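Local coordinates for putative membrane protein (Yersinia pestis CO92, PDB 5TF3) that is of unknown function but is a putative membrane protein of the DUF1198 family that folds as a single compact all-helical chain, at residues A[25-30]-A[59-64]; A[92-97]-A[109-114]; A[68-73]-A[119-124]; A[63-68]-A[99-104]. One frame throughout, in Å; residues are numbered along the deposited sequence.

Contact 1 (A[25-30]-A[59-64]); sequences ESMLQE and FIYHTF
The ring of Y61 has selenomethionine M27 over one face and the carboxylate of E30 at its edge, which makes this helix-helix contact of an all-alpha fold a compact case of one aromatic ring serving two kinds of neighbour. Over the face lies backbone as much as side chain: M27 CA stands 3.8 Å from the centroid of the Y61 ring, only 10° off its normal, a CH-pi contact. With CG anti to the backbone N, M27 then slides along Y61 in the direction opposite to the tyrosine, bringing its CG to 3.8 Å from Y61 CG and its SE to 4.1 Å from Y61 CB before the chain bends away. A second flat group, H62, carries Y61 CD2 over one face and stacks with W76.

E30, just beyond the end of helix 22-29, crosses Y61 at about a right angle, and its carboxylate stands 77° from the ring plane. E30 OE2 also takes K66 in a salt bridge, which probably helps keep the carboxylate ionised, with OE2 shared between lysine and tyrosine. The hydroxyl is the donor in the link from helix 48-65: Y61 OH lies 2.7 Å from E30 OE2, on the anti side and 33° out of the carboxylate plane.

Contact 2 (A[92-97]-A[109-114]); sequences EHTDAA and FELAQF
L111 reaches from helix 108-122 to T94 on helix 91-100, and the two side chains slide past each other in opposite directions. From CB the L111 chain heads outward with CG anti to the backbone N (chi1 179°), which carries the branch point across the gap. L111 CG there sits 3.7 Å from T94 CG2 and 3.8 Å from T94 CB. The two methyls then divide the work. CD1 stays with the threonine methyl, 3.7 Å separating L111 CD1 from T94 CG2. The other branch goes toward the backbone: L111 CD2 is 3.6 Å from T94 O, with A97 CB more loosely beside it at 4.3 Å from the same methyl.

T94 illustrates how a threonine can show an apolar side to a helix interface. Its hydroxyl bonds to the carbonyl of A91, one turn back on its own helix, while CG2 faces the leucine. All three touching residues are buried, and the contact is wholly van der Waals in nature.

Helix 48-65 closes the seam from a third direction: I60 touches both T94 and A97, F64 packs on L111, and T63 reaches F114. The leucine thus sits where three helices converge, in a fold without strands.

Contact 3 (A[68-73]-A[119-124]); sequences PSDENV and NLHFNP
V73 and F122 meet where the start of helix 70-82 comes against the end of helix 108-122, a helix-to-helix contact of the all-alpha fold in which a single aromatic side chain spans most of the gap. V73 CG1 is 3.6 Å from F122 CE2 and approaches the ring obliquely. This methyl is the branch anti to the backbone N (chi1 169°), which turns it toward the phenylalanine. At the ring's edge, near its plane, backbone takes over: D70 O lies 3.8 Å from F122 CZ. H121 forms a polar flank alongside. D70 OD2 is 3.7 Å from H121 NE2, longer than a hydrogen bond, and the carboxylate and imidazole planes are 27° apart; any attraction here would be electrostatic and weak, depending on the charge of the histidine.

One shell out, the two helix ends are fixed by their own means. S69 is the N-cap of helix 70-82: its hydroxyl oxygen accepts from N72 N at 3.2 Å with an N-H...O angle of 159°, and its own backbone N is held by the side chain of N67. At the other end N123 leaves helical geometry directly after F122, and its OD1 accepts from R77, tying the exit back to helix 70-82. F122 also touches E74 and R77, while V73 reaches F114 and Y118 on the inner side. The rings of consecutive residues brace one another as well, with H121 CD2 3.3 Å above the plane of the F122 ring, offset toward its rim.

Contact 4 (A[63-68]-A[99-104]); sequences TFIKNP and FYFAEL
F101 and L104 both close on I65, at a point where two helix ends of the all-alpha fold come together: helix 48-65 finishes at I65 and helix 91-100 has just ended. Along 99-104, the last helical residues F99 and Y100 turn to another neighbour, helix 33-45, where Y100 meets F39 edge-to-face. F101 is the first to leave helical geometry, and its ring swings toward I65. The isoleucine sets its terminal methyl over one ring face: I65 CD1 lies 3.8 Å from the F101 centroid, 24° off the normal, in a CH-pi contact displaced toward the rim. The nearest ring atom is F101 CD2, 3.5 Å from I65 CD1.

After F101 the chain coils into a short 3-10 segment, A102 to L104, stitched by a backbone bond of 2.9 Å from L104 N to F101 O. This tight turn brings L104 to the same isoleucine that F101 touches. L106 packs against I65 and F101, and E30 against L104.

I65 meets its two partners with separate branches. At chi1 -63° its CG1 arm carries CD1 to the ring, while the other branch places I65 CG2 4.0 Å from L104 CD1.

In the fold
Helix 48-65 carries one side of contacts 1 and 4, whose centres lie about 7 Å apart, and borders the other two, its F64 and T63 packing on L111 and F114 of contact 2. Along the chain contact 4 begins on the stretch where contact 1 ends; contacts 3 and 4 alternate, sharing P68, and contact 2 lies between the two segments of contact 3. Contacts 2 and 4, about 9 Å apart, share helix 91-100, and their segments alternate too. Contact 3 is more remote, about 17 Å between centres from contacts 1 and 4, yet helix 108-122 joins it to contact 2. Together they link early and late helices, consistent with a single compact helical unit.

Contact 1 (A[25-30]-A[59-64])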
# COMPACT_ATOMS: atom_id res chain seq x y z
N GLU A 25 -5.34 9.79 3.30
CA GLU A 25 -5.16 10.61 4.49
C GLU A 25 -5.14 9.76 5.76
O GLU A 25 -4.35 10.01 6.67
CB GLU A 25 -6.26 11.68 4.55
CG GLU A 25 -6.22 12.62 3.34
CD GLU A 25 -7.51 13.45 3.10
OE1 GLU A 25 -8.59 13.08 3.62
OE2 GLU A 25 -7.43 14.46 2.36
N SER A 26 -6.00 8.74 5.83
CA SER A 26 -6.01 7.90 7.03
C SER A 26 -4.69 7.17 7.22
O SER A 26 -4.18 7.05 8.34
CB SER A 26 -7.16 6.89 6.96
OG SER A 26 -8.39 7.58 7.06
N MSE A 27 -4.10 6.69 6.13
CA MSE A 27 -2.80 6.04 6.20
C MSE A 27 -1.69 7.01 6.63
O MSE A 27 -0.81 6.65 7.42
CB MSE A 27 -2.45 5.41 4.85
CG MSE A 27 -1.08 4.78 4.81
SE MSE A 27 -0.72 4.18 3.01
CE MSE A 27 -0.59 5.95 2.19
N LEU A 28 -1.74 8.25 6.12
CA LEU A 28 -0.73 9.22 6.51
C LEU A 28 -0.79 9.51 8.00
O LEU A 28 0.25 9.64 8.66
CB LEU A 28 -0.89 10.51 5.71
CG LEU A 28 -0.75 10.36 4.20
CD1 LEU A 28 -1.01 11.70 3.52
CD2 LEU A 28 0.63 9.83 3.85
N GLN A 29 -2.00 9.62 8.56
CA GLN A 29 -2.15 9.92 9.98
C GLN A 29 -1.39 8.93 10.85
O GLN A 29 -0.91 9.30 11.93
CB GLN A 29 -3.62 9.90 10.37
CG GLN A 29 -4.44 11.03 9.82
CD GLN A 29 -5.89 10.94 10.26
OE1 GLN A 29 -6.80 10.87 9.42
NE2 GLN A 29 -6.11 10.92 11.57
N GLU A 30 -1.27 7.68 10.41
CA GLU A 30 -0.60 6.64 11.18
C GLU A 30 0.87 6.48 10.81
O GLU A 30 1.50 5.52 11.26
CB GLU A 30 -1.33 5.31 11.00
CG GLU A 30 -2.82 5.39 11.28
CD GLU A 30 -3.32 4.26 12.16
OE1 GLU A 30 -2.55 3.80 13.03
OE2 GLU A 30 -4.47 3.82 11.97
N PHE A 59 -2.47 -0.78 0.18
CA PHE A 59 -2.98 -2.14 0.38
C PHE A 59 -2.57 -2.69 1.74
O PHE A 59 -3.42 -3.17 2.51
CB PHE A 59 -2.46 -3.03 -0.75
CG PHE A 59 -2.78 -4.50 -0.58
CD1 PHE A 59 -1.92 -5.34 0.10
CD2 PHE A 59 -3.94 -5.03 -1.14
CE1 PHE A 59 -2.21 -6.69 0.27
CE2 PHE A 59 -4.24 -6.38 -1.00
CZ PHE A 59 -3.37 -7.21 -0.29
N ILE A 60 -1.28 -2.64 2.07
CA ILE A 60 -0.81 -3.20 3.34
C ILE A 60 -1.49 -2.51 4.52
O ILE A 60 -1.93 -3.16 5.47
CB ILE A 60 0.72 -3.10 3.44
CG1 ILE A 60 1.39 -4.10 2.49
CG2 ILE A 60 1.16 -3.28 4.92
CD1 ILE A 60 2.90 -3.94 2.35
N TYR A 61 -1.61 -1.18 4.46
CA TYR A 61 -2.24 -0.45 5.56
C TYR A 61 -3.68 -0.90 5.77
O TYR A 61 -4.08 -1.21 6.89
CB TYR A 61 -2.18 1.06 5.31
CG TYR A 61 -2.94 1.85 6.38
CD1 TYR A 61 -2.38 2.07 7.64
CD2 TYR A 61 -4.22 2.33 6.13
CE1 TYR A 61 -3.08 2.76 8.63
CE2 TYR A 61 -4.93 3.03 7.12
CZ TYR A 61 -4.35 3.24 8.35
OH TYR A 61 -5.05 3.93 9.32
N HIS A 62 -4.47 -0.93 4.70
CA HIS A 62 -5.88 -1.25 4.88
C HIS A 62 -6.13 -2.74 5.12
O HIS A 62 -7.19 -3.09 5.65
CB HIS A 62 -6.69 -0.74 3.68
CG HIS A 62 -6.80 0.75 3.67
ND1 HIS A 62 -7.59 1.43 4.56
CD2 HIS A 62 -6.13 1.69 2.96
CE1 HIS A 62 -7.46 2.73 4.37
NE2 HIS A 62 -6.57 2.92 3.41
N THR A 63 -5.17 -3.62 4.81
CA THR A 63 -5.38 -5.03 5.09
C THR A 63 -4.62 -5.46 6.35
O THR A 63 -5.22 -5.51 7.43
CB THR A 63 -5.00 -5.90 3.89
OG1 THR A 63 -3.62 -5.73 3.56
CG2 THR A 63 -5.89 -5.53 2.65
N PHE A 64 -3.32 -5.76 6.24
CA PHE A 64 -2.58 -6.26 7.40
C PHE A 64 -2.72 -5.34 8.62
O PHE A 64 -2.93 -5.81 9.74
CB PHE A 64 -1.10 -6.42 7.07
CG PHE A 64 -0.27 -6.88 8.26
CD1 PHE A 64 -0.32 -8.21 8.68
CD2 PHE A 64 0.55 -5.99 8.95
CE1 PHE A 64 0.45 -8.64 9.76
CE2 PHE A 64 1.32 -6.41 10.04
CZ PHE A 64 1.26 -7.73 10.45

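Contact 2 (A[92-97]-A[109-114])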
# COMPACT_ATOMS: atom_id res chain seq x y z
N GLU A 92 9.77 -6.35 -0.96
CA GLU A 92 10.13 -4.95 -0.85
C GLU A 92 8.94 -4.10 -0.40
O GLU A 92 9.14 -3.04 0.20
CB GLU A 92 10.69 -4.45 -2.17
CG GLU A 92 9.86 -4.84 -3.36
CD GLU A 92 9.92 -3.78 -4.44
OE1 GLU A 92 9.27 -3.97 -5.50
OE2 GLU A 92 10.60 -2.75 -4.22
N HIS A 93 7.71 -4.57 -0.67
CA HIS A 93 6.53 -3.83 -0.22
C HIS A 93 6.39 -3.88 1.29
O HIS A 93 6.15 -2.86 1.94
CB HIS A 93 5.27 -4.41 -0.89
CG HIS A 93 5.33 -4.40 -2.38
ND1 HIS A 93 4.87 -5.45 -3.15
CD2 HIS A 93 5.81 -3.48 -3.25
CE1 HIS A 93 5.06 -5.18 -4.43
NE2 HIS A 93 5.62 -3.98 -4.52
N THR A 94 6.58 -5.07 1.88
CA THR A 94 6.42 -5.20 3.33
C THR A 94 7.61 -4.60 4.07
O THR A 94 7.45 -4.09 5.18
CB THR A 94 6.21 -6.67 3.71
OG1 THR A 94 7.14 -7.48 3.00
CG2 THR A 94 4.77 -7.11 3.37
N ASP A 95 8.80 -4.65 3.47
CA ASP A 95 9.93 -3.99 4.10
C ASP A 95 9.72 -2.48 4.16
O ASP A 95 10.01 -1.84 5.18
CB ASP A 95 11.22 -4.33 3.36
CG ASP A 95 11.73 -5.74 3.67
OD1 ASP A 95 11.36 -6.32 4.72
OD2 ASP A 95 12.52 -6.27 2.88
N ALA A 96 9.18 -1.89 3.08
CA ALA A 96 8.82 -0.48 3.08
C ALA A 96 7.76 -0.17 4.12
O ALA A 96 7.77 0.90 4.74
CB ALA A 96 8.32 -0.06 1.69
N ALA A 97 6.82 -1.09 4.31
CA ALA A 97 5.85 -0.93 5.38
C ALA A 97 6.53 -0.86 6.74
O ALA A 97 6.13 -0.07 7.60
CB ALA A 97 4.84 -2.08 5.34
N PHE A 109 7.51 -10.77 11.73
CA PHE A 109 7.21 -12.16 11.41
C PHE A 109 5.78 -12.29 10.92
O PHE A 109 5.52 -12.89 9.87
CB PHE A 109 7.45 -13.04 12.64
CG PHE A 109 7.14 -14.49 12.42
CD1 PHE A 109 8.09 -15.34 11.88
CD2 PHE A 109 5.90 -15.01 12.76
CE1 PHE A 109 7.81 -16.70 11.69
CE2 PHE A 109 5.61 -16.35 12.57
CZ PHE A 109 6.58 -17.21 12.04
N GLU A 110 4.84 -11.70 11.67
CA GLU A 110 3.43 -11.76 11.26
C GLU A 110 3.20 -11.09 9.91
O GLU A 110 2.38 -11.55 9.11
CB GLU A 110 2.55 -11.13 12.34
CG GLU A 110 2.24 -12.09 13.49
CD GLU A 110 1.52 -13.36 13.04
OE1 GLU A 110 0.43 -13.28 12.43
OE2 GLU A 110 2.05 -14.47 13.30
N LEU A 111 3.93 -10.01 9.64
CA LEU A 111 3.78 -9.34 8.35
C LEU A 111 4.30 -10.21 7.21
O LEU A 111 3.72 -10.24 6.13
CB LEU A 111 4.50 -8.00 8.36
CG LEU A 111 4.47 -7.17 7.07
CD1 LEU A 111 3.04 -6.89 6.60
CD2 LEU A 111 5.20 -5.85 7.30
N ALA A 112 5.42 -10.90 7.44
CA ALA A 112 5.94 -11.84 6.45
C ALA A 112 4.99 -13.01 6.23
O ALA A 112 4.80 -13.45 5.09
CB ALA A 112 7.32 -12.36 6.89
N GLN A 113 4.41 -13.55 7.31
CA GLN A 113 3.44 -14.63 7.14
C GLN A 113 2.17 -14.13 6.47
O GLN A 113 1.53 -14.88 5.73
CB GLN A 113 3.11 -15.30 8.48
CG GLN A 113 4.30 -16.03 9.15
CD GLN A 113 4.65 -17.32 8.45
OE1 GLN A 113 4.06 -17.65 7.43
NE2 GLN A 113 5.61 -18.06 8.99
N PHE A 114 1.79 -12.87 6.71
CA PHE A 114 0.64 -12.32 6.00
C PHE A 114 0.89 -12.31 4.50
O PHE A 114 0.03 -12.74 3.71
CB PHE A 114 0.31 -10.91 6.51
CG PHE A 114 -0.66 -10.16 5.64
CD1 PHE A 114 -2.04 -10.37 5.76
CD2 PHE A 114 -0.21 -9.28 4.67
CE1 PHE A 114 -2.95 -9.69 4.94
CE2 PHE A 114 -1.12 -8.60 3.84
CZ PHE A 114 -2.49 -8.81 3.98

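Contact 3 (A[68-73]-A[119-124])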
# COMPACT_ATOMS: atom_id res chain seq x y z
N PRO A 68 -7.29 -7.56 8.31
CA PRO A 68 -6.80 -8.60 7.40
C PRO A 68 -7.80 -9.70 7.07
O PRO A 68 -7.40 -10.79 6.64
CB PRO A 68 -5.59 -9.16 8.15
CG PRO A 68 -5.95 -8.99 9.58
CD PRO A 68 -6.69 -7.68 9.65
N SER A 69 -9.10 -9.45 7.23
CA SER A 69 -10.08 -10.48 6.92
C SER A 69 -10.07 -10.79 5.42
O SER A 69 -9.72 -9.93 4.60
CB SER A 69 -11.48 -10.03 7.35
OG SER A 69 -11.97 -9.00 6.50
N ASP A 70 -10.45 -12.03 5.07
CA ASP A 70 -10.47 -12.45 3.67
C ASP A 70 -11.34 -11.52 2.83
O ASP A 70 -10.99 -11.17 1.70
CB ASP A 70 -11.01 -13.88 3.54
CG ASP A 70 -9.96 -14.95 3.84
OD1 ASP A 70 -8.77 -14.60 4.04
OD2 ASP A 70 -10.32 -16.15 3.85
N GLU A 71 -12.50 -11.14 3.37
CA GLU A 71 -13.40 -10.25 2.66
C GLU A 71 -12.72 -8.91 2.36
O GLU A 71 -12.78 -8.41 1.23
CB GLU A 71 -14.68 -10.05 3.47
CG GLU A 71 -15.54 -8.88 3.00
CD GLU A 71 -16.99 -9.02 3.42
OE1 GLU A 71 -17.38 -10.12 3.86
OE2 GLU A 71 -17.75 -8.02 3.28
N ASN A 72 -12.05 -8.33 3.36
CA ASN A 72 -11.43 -7.03 3.13
C ASN A 72 -10.21 -7.16 2.23
O ASN A 72 -9.96 -6.30 1.38
CB ASN A 72 -11.06 -6.37 4.47
CG ASN A 72 -10.65 -4.91 4.31
OD1 ASN A 72 -11.42 -4.09 3.81
ND2 ASN A 72 -9.44 -4.60 4.72
N VAL A 73 -9.45 -8.25 2.37
CA VAL A 73 -8.28 -8.43 1.52
C VAL A 73 -8.70 -8.58 0.07
O VAL A 73 -8.07 -8.02 -0.84
CB VAL A 73 -7.44 -9.64 2.01
CG1 VAL A 73 -6.38 -10.01 0.98
CG2 VAL A 73 -6.75 -9.31 3.34
N ASN A 119 -0.34 -14.34 -0.84
CA ASN A 119 -0.03 -14.77 -2.20
C ASN A 119 -0.50 -16.20 -2.45
O ASN A 119 -1.06 -16.50 -3.51
CB ASN A 119 1.48 -14.64 -2.45
CG ASN A 119 1.91 -13.20 -2.63
OD1 ASN A 119 1.24 -12.41 -3.30
ND2 ASN A 119 3.03 -12.84 -2.00
N LEU A 120 -0.32 -17.07 -1.46
CA LEU A 120 -0.76 -18.46 -1.60
C LEU A 120 -2.27 -18.56 -1.76
O LEU A 120 -2.76 -19.31 -2.60
CB LEU A 120 -0.29 -19.25 -0.38
CG LEU A 120 -0.76 -20.69 -0.29
CD1 LEU A 120 -0.16 -21.48 -1.45
CD2 LEU A 120 -0.38 -21.30 1.06
N HIS A 121 -3.03 -17.82 -0.94
CA HIS A 121 -4.48 -17.95 -0.90
C HIS A 121 -5.14 -17.29 -2.11
O HIS A 121 -6.12 -17.83 -2.66
CB HIS A 121 -5.02 -17.33 0.40
CG HIS A 121 -6.50 -17.53 0.62
ND1 HIS A 121 -7.01 -18.65 1.24
CD2 HIS A 121 -7.56 -16.75 0.33
CE1 HIS A 121 -8.33 -18.56 1.31
NE2 HIS A 121 -8.69 -17.40 0.77
N PHE A 122 -4.63 -16.14 -2.55
CA PHE A 122 -5.34 -15.32 -3.53
C PHE A 122 -4.72 -15.30 -4.92
O PHE A 122 -5.42 -14.93 -5.86
CB PHE A 122 -5.43 -13.87 -3.05
CG PHE A 122 -6.41 -13.65 -1.95
CD1 PHE A 122 -7.74 -13.39 -2.23
CD2 PHE A 122 -6.00 -13.69 -0.62
CE1 PHE A 122 -8.65 -13.17 -1.22
CE2 PHE A 122 -6.89 -13.48 0.40
CZ PHE A 122 -8.22 -13.21 0.10
N ASN A 123 -3.44 -15.60 -5.08
CA ASN A 123 -2.92 -15.41 -6.42
C ASN A 123 -2.69 -16.78 -7.05
O ASN A 123 -1.76 -17.49 -6.66
CB ASN A 123 -1.63 -14.59 -6.40
CG ASN A 123 -1.89 -13.15 -5.97
OD1 ASN A 123 -2.80 -12.50 -6.49
ND2 ASN A 123 -1.12 -12.65 -5.03
N PRO A 124 -3.53 -17.20 -8.01
CA PRO A 124 -3.55 -18.60 -8.43
C PRO A 124 -2.23 -19.02 -9.05
O PRO A 124 -1.57 -18.25 -9.75
CB PRO A 124 -4.71 -18.66 -9.43
CG PRO A 124 -4.94 -17.23 -9.86
CD PRO A 124 -4.55 -16.38 -8.70

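Contact 4 (A[63-68]-A[99-104])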
# COMPACT_ATOMS: atom_id res chain seq x y z
N THR A 63 -5.17 -3.62 4.81
CA THR A 63 -5.38 -5.03 5.09
C THR A 63 -4.62 -5.46 6.35
O THR A 63 -5.22 -5.51 7.43
CB THR A 63 -5.00 -5.90 3.89
OG1 THR A 63 -3.62 -5.73 3.56
CG2 THR A 63 -5.89 -5.53 2.65
N PHE A 64 -3.32 -5.76 6.24
CA PHE A 64 -2.58 -6.26 7.40
C PHE A 64 -2.72 -5.34 8.62
O PHE A 64 -2.93 -5.81 9.74
CB PHE A 64 -1.10 -6.42 7.07
CG PHE A 64 -0.27 -6.88 8.26
CD1 PHE A 64 -0.32 -8.21 8.68
CD2 PHE A 64 0.55 -5.99 8.95
CE1 PHE A 64 0.45 -8.64 9.76
CE2 PHE A 64 1.32 -6.41 10.04
CZ PHE A 64 1.26 -7.73 10.45
N ILE A 65 -2.59 -4.04 8.42
CA ILE A 65 -2.52 -3.17 9.59
C ILE A 65 -3.90 -2.96 10.21
O ILE A 65 -4.05 -3.07 11.43
CB ILE A 65 -1.83 -1.84 9.23
CG1 ILE A 65 -0.38 -2.13 8.80
CG2 ILE A 65 -1.87 -0.86 10.41
CD1 ILE A 65 0.52 -0.91 8.58
N LYS A 66 -4.93 -2.71 9.41
CA LYS A 66 -6.26 -2.34 9.92
C LYS A 66 -7.29 -3.47 9.90
O LYS A 66 -8.16 -3.50 10.78
CB LYS A 66 -6.84 -1.17 9.11
CG LYS A 66 -5.93 0.05 9.06
CD LYS A 66 -5.55 0.52 10.44
CE LYS A 66 -6.68 1.32 11.07
NZ LYS A 66 -6.27 1.79 12.42
N ASN A 67 -7.25 -4.39 8.92
CA ASN A 67 -8.31 -5.39 8.80
C ASN A 67 -7.92 -6.49 7.83
O ASN A 67 -8.19 -6.39 6.62
CB ASN A 67 -9.61 -4.70 8.34
CG ASN A 67 -10.77 -5.67 8.20
OD1 ASN A 67 -10.66 -6.85 8.53
ND2 ASN A 67 -11.89 -5.16 7.69
N PRO A 68 -7.29 -7.56 8.31
CA PRO A 68 -6.80 -8.60 7.40
C PRO A 68 -7.80 -9.70 7.07
O PRO A 68 -7.40 -10.79 6.64
CB PRO A 68 -5.59 -9.16 8.15
CG PRO A 68 -5.95 -8.99 9.58
CD PRO A 68 -6.69 -7.68 9.65
N PHE A 99 9.30 0.32 7.61
CA PHE A 99 9.82 1.64 7.95
C PHE A 99 8.70 2.65 8.17
O PHE A 99 8.64 3.30 9.22
CB PHE A 99 10.74 2.17 6.88
CG PHE A 99 11.01 3.64 7.05
CD1 PHE A 99 11.78 4.09 8.12
CD2 PHE A 99 10.43 4.57 6.22
CE1 PHE A 99 12.03 5.44 8.32
CE2 PHE A 99 10.67 5.93 6.41
CZ PHE A 99 11.46 6.36 7.46
N TYR A 100 7.84 2.83 7.16
CA TYR A 100 6.91 3.97 7.19
C TYR A 100 5.97 3.89 8.38
O TYR A 100 5.56 4.93 8.92
CB TYR A 100 6.13 4.05 5.88
CG TYR A 100 6.94 4.59 4.71
CD1 TYR A 100 7.54 5.84 4.76
CD2 TYR A 100 7.10 3.84 3.56
CE1 TYR A 100 8.28 6.33 3.69
CE2 TYR A 100 7.82 4.31 2.48
CZ TYR A 100 8.42 5.55 2.55
OH TYR A 100 9.14 6.02 1.47
N PHE A 101 5.66 2.67 8.85
CA PHE A 101 4.80 2.47 10.01
C PHE A 101 5.59 2.02 11.24
O PHE A 101 5.05 1.35 12.12
CB PHE A 101 3.69 1.49 9.66
CG PHE A 101 2.88 1.90 8.46
CD1 PHE A 101 2.04 3.01 8.52
CD2 PHE A 101 2.98 1.21 7.26
CE1 PHE A 101 1.31 3.41 7.41
CE2 PHE A 101 2.25 1.59 6.15
CZ PHE A 101 1.41 2.70 6.22
N ALA A 102 6.86 2.42 11.33
CA ALA A 102 7.73 1.95 12.41
C ALA A 102 7.16 2.27 13.79
O ALA A 102 7.26 1.46 14.72
CB ALA A 102 9.12 2.56 12.26
N GLU A 103 6.53 3.44 13.94
CA GLU A 103 5.98 3.84 15.24
C GLU A 103 4.85 2.93 15.70
O GLU A 103 4.51 2.94 16.90
CB GLU A 103 5.49 5.28 15.18
CG GLU A 103 6.60 6.29 14.94
CD GLU A 103 6.10 7.73 15.02
OE1 GLU A 103 4.87 7.94 14.91
OE2 GLU A 103 6.94 8.65 15.19
N LEU A 104 4.23 2.17 14.79
CA LEU A 104 3.20 1.21 15.14
C LEU A 104 3.75 -0.08 15.72
O LEU A 104 2.98 -0.89 16.24
CB LEU A 104 2.35 0.87 13.92
CG LEU A 104 1.69 2.07 13.25
CD1 LEU A 104 0.73 1.61 12.14
CD2 LEU A 104 0.95 2.84 14.30